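Local coordinates for phenolic acid decarboxylase (Sedimentibacter hydroxybenzoicus, PDB 7AE5), which catalyses the reversible, non-oxidative decarboxylation of 4-hydroxybenzoate and 3,4-dihydroxybenzoate with prenylated FMN and manganese, detoxifying phenolic compounds under anaerobic conditions, at residues 359-373 with 437-449. Sequence-based numbering, arbitrary orientation.
Sequences VRYGGYAKGVAFRLL and KMIIDATTPVPPE. With RB (rubidium ion), chain Q.
The F370 ring meets I439 obliquely, with its CE1 3.6 Å from I439 CD1. One face of the ring carries the backbone O of K366, and the ring also meets F370 of a second subunit, the two planes nearly parallel. I439 CD1 touches L373 CD1 as well. I439 CG2 lies 3.6 Å from A369 CB. Farther along, L373 CD2 runs past the CD and CE of K437 in the opposite direction. Helix 364-372 runs roughly antiparallel to strand segment 437-441, the axes 8.4 Å apart at closest and 148° between their directions, within the mixed alpha/beta C-terminal domain of this UbiD-family enzyme. A365 and A369 also touch the adjacent strand 384-388.

D441 forms an Asx turn. Its CG is anti to the backbone N (chi1 173°), which sets the carboxylate beside the helix, with OD1 against A365 CB. A365 CB also lies 3.6 Å from T443 OG1. K366 crosses D441 at about a right angle, its CE 4.0 Å from D441 CB, and its NZ bonds E418 O of the second subunit. D441 OD1 takes the N-H of T443 from above the carboxylate plane. D441 OD2 accepts from a water on the rubidium ion, which D441 O and T443 O bind directly; R407 O and D413 OD1 also bind it. With an alanine here, the N-H of T443 is likely to lose this acceptor, and the ion's water its carboxylate partner.

V446 CG2 lies 3.7 Å from V359 CG1 and reaches the peptide between Y361 and G362. G362 N donates to P447 O at 3.0 Å. P448 CD packs 3.6 Å from G362 N. A water accepts from G363 N and V446 N and donates to E449 OE1, joining the helix N-terminus to the loop.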
loop_
_atom_site.group_PDB
_atom_site.type_symbol
_atom_site.label_atom_id
_atom_site.label_comp_id
_atom_site.label_asym_id
_atom_site.label_seq_id
_atom_site.Cartn_x
_atom_site.Cartn_y
_atom_site.Cartn_z
ATOM N N VAL C 359 -18.178 -19.067 -8.787
ATOM C CA VAL C 359 -18.256 -17.968 -7.833
ATOM C C VAL C 359 -19.695 -17.887 -7.333
ATOM O O VAL C 359 -20.600 -17.498 -8.076
ATOM C CB VAL C 359 -17.799 -16.644 -8.459
ATOM C CG1 VAL C 359 -17.747 -15.544 -7.410
ATOM C CG2 VAL C 359 -16.436 -16.812 -9.114
ATOM N N ARG C 360 -19.909 -18.270 -6.071
ATOM C CA ARG C 360 -21.248 -18.235 -5.490
ATOM C C ARG C 360 -21.809 -16.819 -5.488
ATOM O O ARG C 360 -22.880 -16.556 -6.046
ATOM C CB ARG C 360 -21.215 -18.802 -4.069
ATOM C CG ARG C 360 -22.409 -19.664 -3.717
ATOM C CD ARG C 360 -22.549 -19.829 -2.214
ATOM N NE ARG C 360 -21.554 -20.750 -1.681
ATOM C CZ ARG C 360 -21.295 -20.910 -0.391
ATOM N NH1 ARG C 360 -21.978 -20.261 0.538
ATOM N NH2 ARG C 360 -20.330 -21.748 -0.022
ATOM N N TYR C 361 -21.098 -15.894 -4.851
ATOM C CA TYR C 361 -21.495 -14.496 -4.807
ATOM C C TYR C 361 -20.245 -13.632 -4.889
ATOM O O TYR C 361 -19.118 -14.132 -4.854
ATOM C CB TYR C 361 -22.315 -14.185 -3.545
ATOM C CG TYR C 361 -21.795 -14.835 -2.277
ATOM C CD1 TYR C 361 -20.504 -14.593 -1.821
ATOM C CD2 TYR C 361 -22.600 -15.693 -1.537
ATOM C CE1 TYR C 361 -20.031 -15.184 -0.663
ATOM C CE2 TYR C 361 -22.135 -16.290 -0.377
ATOM C CZ TYR C 361 -20.850 -16.031 0.054
ATOM O OH TYR C 361 -20.383 -16.621 1.206
ATOM N N GLY C 362 -20.454 -12.323 -5.011
ATOM C CA GLY C 362 -19.359 -11.383 -5.167
ATOM C C GLY C 362 -18.258 -11.527 -4.135
ATOM O O GLY C 362 -18.518 -11.499 -2.930
ATOM N N GLY C 363 -17.021 -11.691 -4.603
ATOM C CA GLY C 363 -15.879 -11.851 -3.730
ATOM C C GLY C 363 -15.603 -13.270 -3.284
ATOM O O GLY C 363 -14.624 -13.492 -2.559
ATOM N N TYR C 364 -16.422 -14.236 -3.707
ATOM C CA TYR C 364 -16.281 -15.614 -3.242
ATOM C C TYR C 364 -14.931 -16.213 -3.616
ATOM O O TYR C 364 -14.447 -17.121 -2.932
ATOM C CB TYR C 364 -17.417 -16.460 -3.815
ATOM C CG TYR C 364 -17.446 -17.904 -3.373
ATOM C CD1 TYR C 364 -17.817 -18.251 -2.079
ATOM C CD2 TYR C 364 -17.131 -18.925 -4.261
ATOM C CE1 TYR C 364 -17.857 -19.575 -1.679
ATOM C CE2 TYR C 364 -17.169 -20.250 -3.872
ATOM C CZ TYR C 364 -17.532 -20.569 -2.580
ATOM O OH TYR C 364 -17.570 -21.888 -2.192
ATOM N N ALA C 365 -14.310 -15.723 -4.693
ATOM C CA ALA C 365 -13.039 -16.286 -5.134
ATOM C C ALA C 365 -11.931 -16.060 -4.114
ATOM O O ALA C 365 -11.040 -16.904 -3.972
ATOM C CB ALA C 365 -12.642 -15.693 -6.483
ATOM N N LYS C 366 -11.958 -14.931 -3.405
ATOM C CA LYS C 366 -10.973 -14.719 -2.351
ATOM C C LYS C 366 -11.292 -15.558 -1.122
ATOM O O LYS C 366 -10.379 -15.953 -0.388
ATOM C CB LYS C 366 -10.892 -13.236 -1.993
ATOM C CG LYS C 366 -10.417 -12.372 -3.146
ATOM C CD LYS C 366 -9.702 -11.124 -2.671
ATOM C CE LYS C 366 -9.101 -10.371 -3.851
ATOM N NZ LYS C 366 -8.774 -8.952 -3.523
ATOM N N GLY C 367 -12.571 -15.842 -0.884
ATOM C CA GLY C 367 -12.916 -16.764 0.182
ATOM C C GLY C 367 -12.361 -18.153 -0.062
ATOM O O GLY C 367 -11.877 -18.811 0.862
ATOM N N VAL C 368 -12.415 -18.613 -1.314
ATOM C CA VAL C 368 -11.839 -19.909 -1.662
ATOM C C VAL C 368 -10.340 -19.911 -1.396
ATOM O O VAL C 368 -9.784 -20.895 -0.893
ATOM C CB VAL C 368 -12.156 -20.257 -3.129
ATOM C CG1 VAL C 368 -11.343 -21.458 -3.581
ATOM C CG2 VAL C 368 -13.642 -20.517 -3.300
ATOM N N ALA C 369 -9.664 -18.807 -1.726
ATOM C CA ALA C 369 -8.239 -18.700 -1.438
ATOM C C ALA C 369 -7.978 -18.700 0.063
ATOM O O ALA C 369 -7.034 -19.345 0.535
ATOM C CB ALA C 369 -7.667 -17.439 -2.083
ATOM N N PHE C 370 -8.803 -17.976 0.829
ATOM C CA PHE C 370 -8.675 -17.996 2.284
ATOM C C PHE C 370 -8.761 -19.417 2.825
ATOM O O PHE C 370 -8.041 -19.776 3.764
ATOM C CB PHE C 370 -9.757 -17.128 2.931
ATOM C CG PHE C 370 -9.592 -15.653 2.687
ATOM C CD1 PHE C 370 -8.344 -15.110 2.429
ATOM C CD2 PHE C 370 -10.688 -14.807 2.736
ATOM C CE1 PHE C 370 -8.195 -13.752 2.212
ATOM C CE2 PHE C 370 -10.547 -13.448 2.520
ATOM C CZ PHE C 370 -9.297 -12.920 2.259
ATOM N N ARG C 371 -9.638 -20.239 2.244
ATOM C CA ARG C 371 -9.770 -21.617 2.702
ATOM C C ARG C 371 -8.502 -22.412 2.412
ATOM O O ARG C 371 -8.013 -23.152 3.273
ATOM C CB ARG C 371 -10.986 -22.277 2.051
ATOM C CG ARG C 371 -11.379 -23.593 2.704
ATOM C CD ARG C 371 -11.464 -23.449 4.216
ATOM N NE ARG C 371 -12.500 -24.291 4.803
ATOM C CZ ARG C 371 -13.313 -23.917 5.784
ATOM N NH1 ARG C 371 -13.277 -22.692 6.286
ATOM N NH2 ARG C 371 -14.183 -24.793 6.275
ATOM N N LEU C 372 -7.951 -22.264 1.204
ATOM C CA LEU C 372 -6.701 -22.943 0.878
ATOM C C LEU C 372 -5.583 -22.502 1.808
ATOM O O LEU C 372 -4.833 -23.330 2.338
ATOM C CB LEU C 372 -6.309 -22.673 -0.573
ATOM C CG LEU C 372 -4.976 -23.346 -0.912
ATOM C CD1 LEU C 372 -5.199 -24.668 -1.639
ATOM C CD2 LEU C 372 -4.070 -22.421 -1.708
ATOM N N LEU C 373 -5.457 -21.193 2.019
ATOM C CA LEU C 373 -4.450 -20.671 2.931
ATOM C C LEU C 373 -4.735 -21.024 4.384
ATOM O O LEU C 373 -3.979 -20.596 5.262
ATOM C CB LEU C 373 -4.337 -19.154 2.774
ATOM C CG LEU C 373 -3.858 -18.683 1.398
ATOM C CD1 LEU C 373 -4.033 -17.183 1.243
ATOM C CD2 LEU C 373 -2.412 -19.082 1.171
ATOM N N LYS C 437 1.849 -13.498 1.486
ATOM C CA LYS C 437 1.011 -14.220 0.540
ATOM C C LYS C 437 0.509 -13.295 -0.561
ATOM O O LYS C 437 0.340 -12.087 -0.362
ATOM C CB LYS C 437 -0.180 -14.860 1.254
ATOM C CG LYS C 437 0.187 -15.742 2.434
ATOM C CD LYS C 437 0.870 -17.024 1.999
ATOM C CE LYS C 437 0.941 -18.024 3.144
ATOM N NZ LYS C 437 1.656 -19.270 2.756
ATOM N N MET C 438 0.262 -13.879 -1.732
ATOM C CA MET C 438 -0.307 -13.161 -2.865
ATOM C C MET C 438 -1.522 -13.919 -3.371
ATOM O O MET C 438 -1.400 -15.056 -3.839
ATOM C CB MET C 438 0.718 -12.975 -3.989
ATOM C CG MET C 438 0.309 -11.907 -4.993
ATOM S SD MET C 438 1.382 -11.740 -6.434
ATOM C CE MET C 438 2.521 -13.096 -6.198
ATOM N N ILE C 439 -2.690 -13.292 -3.269
ATOM C CA ILE C 439 -3.940 -13.835 -3.784
ATOM C C ILE C 439 -4.319 -13.046 -5.028
ATOM O O ILE C 439 -4.343 -11.810 -5.001
ATOM C CB ILE C 439 -5.061 -13.768 -2.732
ATOM C CG1 ILE C 439 -4.664 -14.528 -1.468
ATOM C CG2 ILE C 439 -6.361 -14.311 -3.300
ATOM C CD1 ILE C 439 -5.658 -14.359 -0.337
ATOM N N ILE C 440 -4.613 -13.755 -6.113
ATOM C CA ILE C 440 -4.983 -13.138 -7.382
ATOM C C ILE C 440 -6.367 -13.643 -7.762
ATOM O O ILE C 440 -6.557 -14.847 -7.977
ATOM C CB ILE C 440 -3.963 -13.445 -8.489
ATOM C CG1 ILE C 440 -2.572 -12.961 -8.079
ATOM C CG2 ILE C 440 -4.378 -12.792 -9.796
ATOM C CD1 ILE C 440 -1.494 -13.314 -9.073
ATOM N N ASP C 441 -7.331 -12.726 -7.849
ATOM C CA ASP C 441 -8.712 -13.074 -8.176
ATOM C C ASP C 441 -8.939 -12.852 -9.672
ATOM O O ASP C 441 -9.468 -11.827 -10.114
ATOM C CB ASP C 441 -9.685 -12.266 -7.317
ATOM C CG ASP C 441 -11.133 -12.464 -7.727
ATOM O OD1 ASP C 441 -11.440 -13.510 -8.338
ATOM O OD2 ASP C 441 -11.967 -11.582 -7.431
ATOM N N ALA C 442 -8.545 -13.861 -10.458
ATOM C CA ALA C 442 -8.728 -13.870 -11.906
ATOM C C ALA C 442 -10.121 -14.328 -12.318
ATOM O O ALA C 442 -10.281 -14.918 -13.395
ATOM C CB ALA C 442 -7.665 -14.749 -12.569
ATOM N N THR C 443 -11.132 -14.080 -11.492
ATOM C CA THR C 443 -12.493 -14.467 -11.824
ATOM C C THR C 443 -13.317 -13.268 -12.278
ATOM O O THR C 443 -12.992 -12.100 -11.997
ATOM C CB THR C 443 -13.185 -15.149 -10.638
ATOM O OG1 THR C 443 -13.431 -14.189 -9.603
ATOM C CG2 THR C 443 -12.329 -16.284 -10.100
ATOM N N THR C 444 -14.388 -13.599 -13.008
ATOM C CA THR C 444 -15.356 -12.627 -13.496
ATOM C C THR C 444 -16.240 -12.154 -12.349
ATOM O O THR C 444 -16.752 -12.983 -11.589
ATOM C CB THR C 444 -16.226 -13.260 -14.587
ATOM O OG1 THR C 444 -15.395 -13.813 -15.616
ATOM C CG2 THR C 444 -17.171 -12.238 -15.188
ATOM N N PRO C 445 -16.442 -10.848 -12.187
ATOM C CA PRO C 445 -17.301 -10.366 -11.099
ATOM C C PRO C 445 -18.723 -10.891 -11.226
ATOM O O PRO C 445 -19.289 -10.959 -12.319
ATOM C CB PRO C 445 -17.252 -8.841 -11.257
ATOM C CG PRO C 445 -15.984 -8.575 -12.010
ATOM C CD PRO C 445 -15.799 -9.746 -12.924
ATOM N N VAL C 446 -19.292 -11.275 -10.092
ATOM C CA VAL C 446 -20.706 -11.625 -10.002
ATOM C C VAL C 446 -21.331 -10.710 -8.959
ATOM O O VAL C 446 -20.624 -10.156 -8.099
ATOM C CB VAL C 446 -20.910 -13.120 -9.658
ATOM C CG1 VAL C 446 -20.056 -14.001 -10.554
ATOM C CG2 VAL C 446 -20.597 -13.381 -8.202
ATOM N N PRO C 447 -22.644 -10.494 -9.024
ATOM C CA PRO C 447 -23.315 -9.651 -8.025
ATOM C C PRO C 447 -22.990 -10.107 -6.614
ATOM O O PRO C 447 -22.923 -11.315 -6.344
ATOM C CB PRO C 447 -24.803 -9.848 -8.344
ATOM C CG PRO C 447 -24.826 -10.114 -9.808
ATOM C CD PRO C 447 -23.544 -10.848 -10.139
ATOM N N PRO C 448 -22.795 -9.167 -5.675
ATOM C CA PRO C 448 -22.973 -7.727 -5.889
ATOM C C PRO C 448 -21.721 -6.942 -6.300
ATOM O O PRO C 448 -21.710 -5.729 -6.099
ATOM C CB PRO C 448 -23.453 -7.252 -4.521
ATOM C CG PRO C 448 -22.703 -8.131 -3.568
ATOM C CD PRO C 448 -22.530 -9.472 -4.257
ATOM N N GLU C 449 -20.700 -7.590 -6.851
ATOM C CA GLU C 449 -19.535 -6.847 -7.322
ATOM C C GLU C 449 -19.852 -6.195 -8.662
ATOM O O GLU C 449 -20.255 -6.896 -9.596
ATOM C CB GLU C 449 -18.312 -7.747 -7.460
ATOM C CG GLU C 449 -17.055 -6.968 -7.845
ATOM C CD GLU C 449 -15.867 -7.856 -8.170
ATOM O OE1 GLU C 449 -15.843 -9.020 -7.720
ATOM O OE2 GLU C 449 -14.950 -7.380 -8.874
HETATM RB RB RB Q . -11.400 -10.557 -10.934
HETATM O O HOH W 1 -17.199 -11.343 -7.629
HETATM O O HOH W 2 -14.942 -13.388 -6.600
HETATM O O HOH W 3 -13.250 -10.450 -9.326
#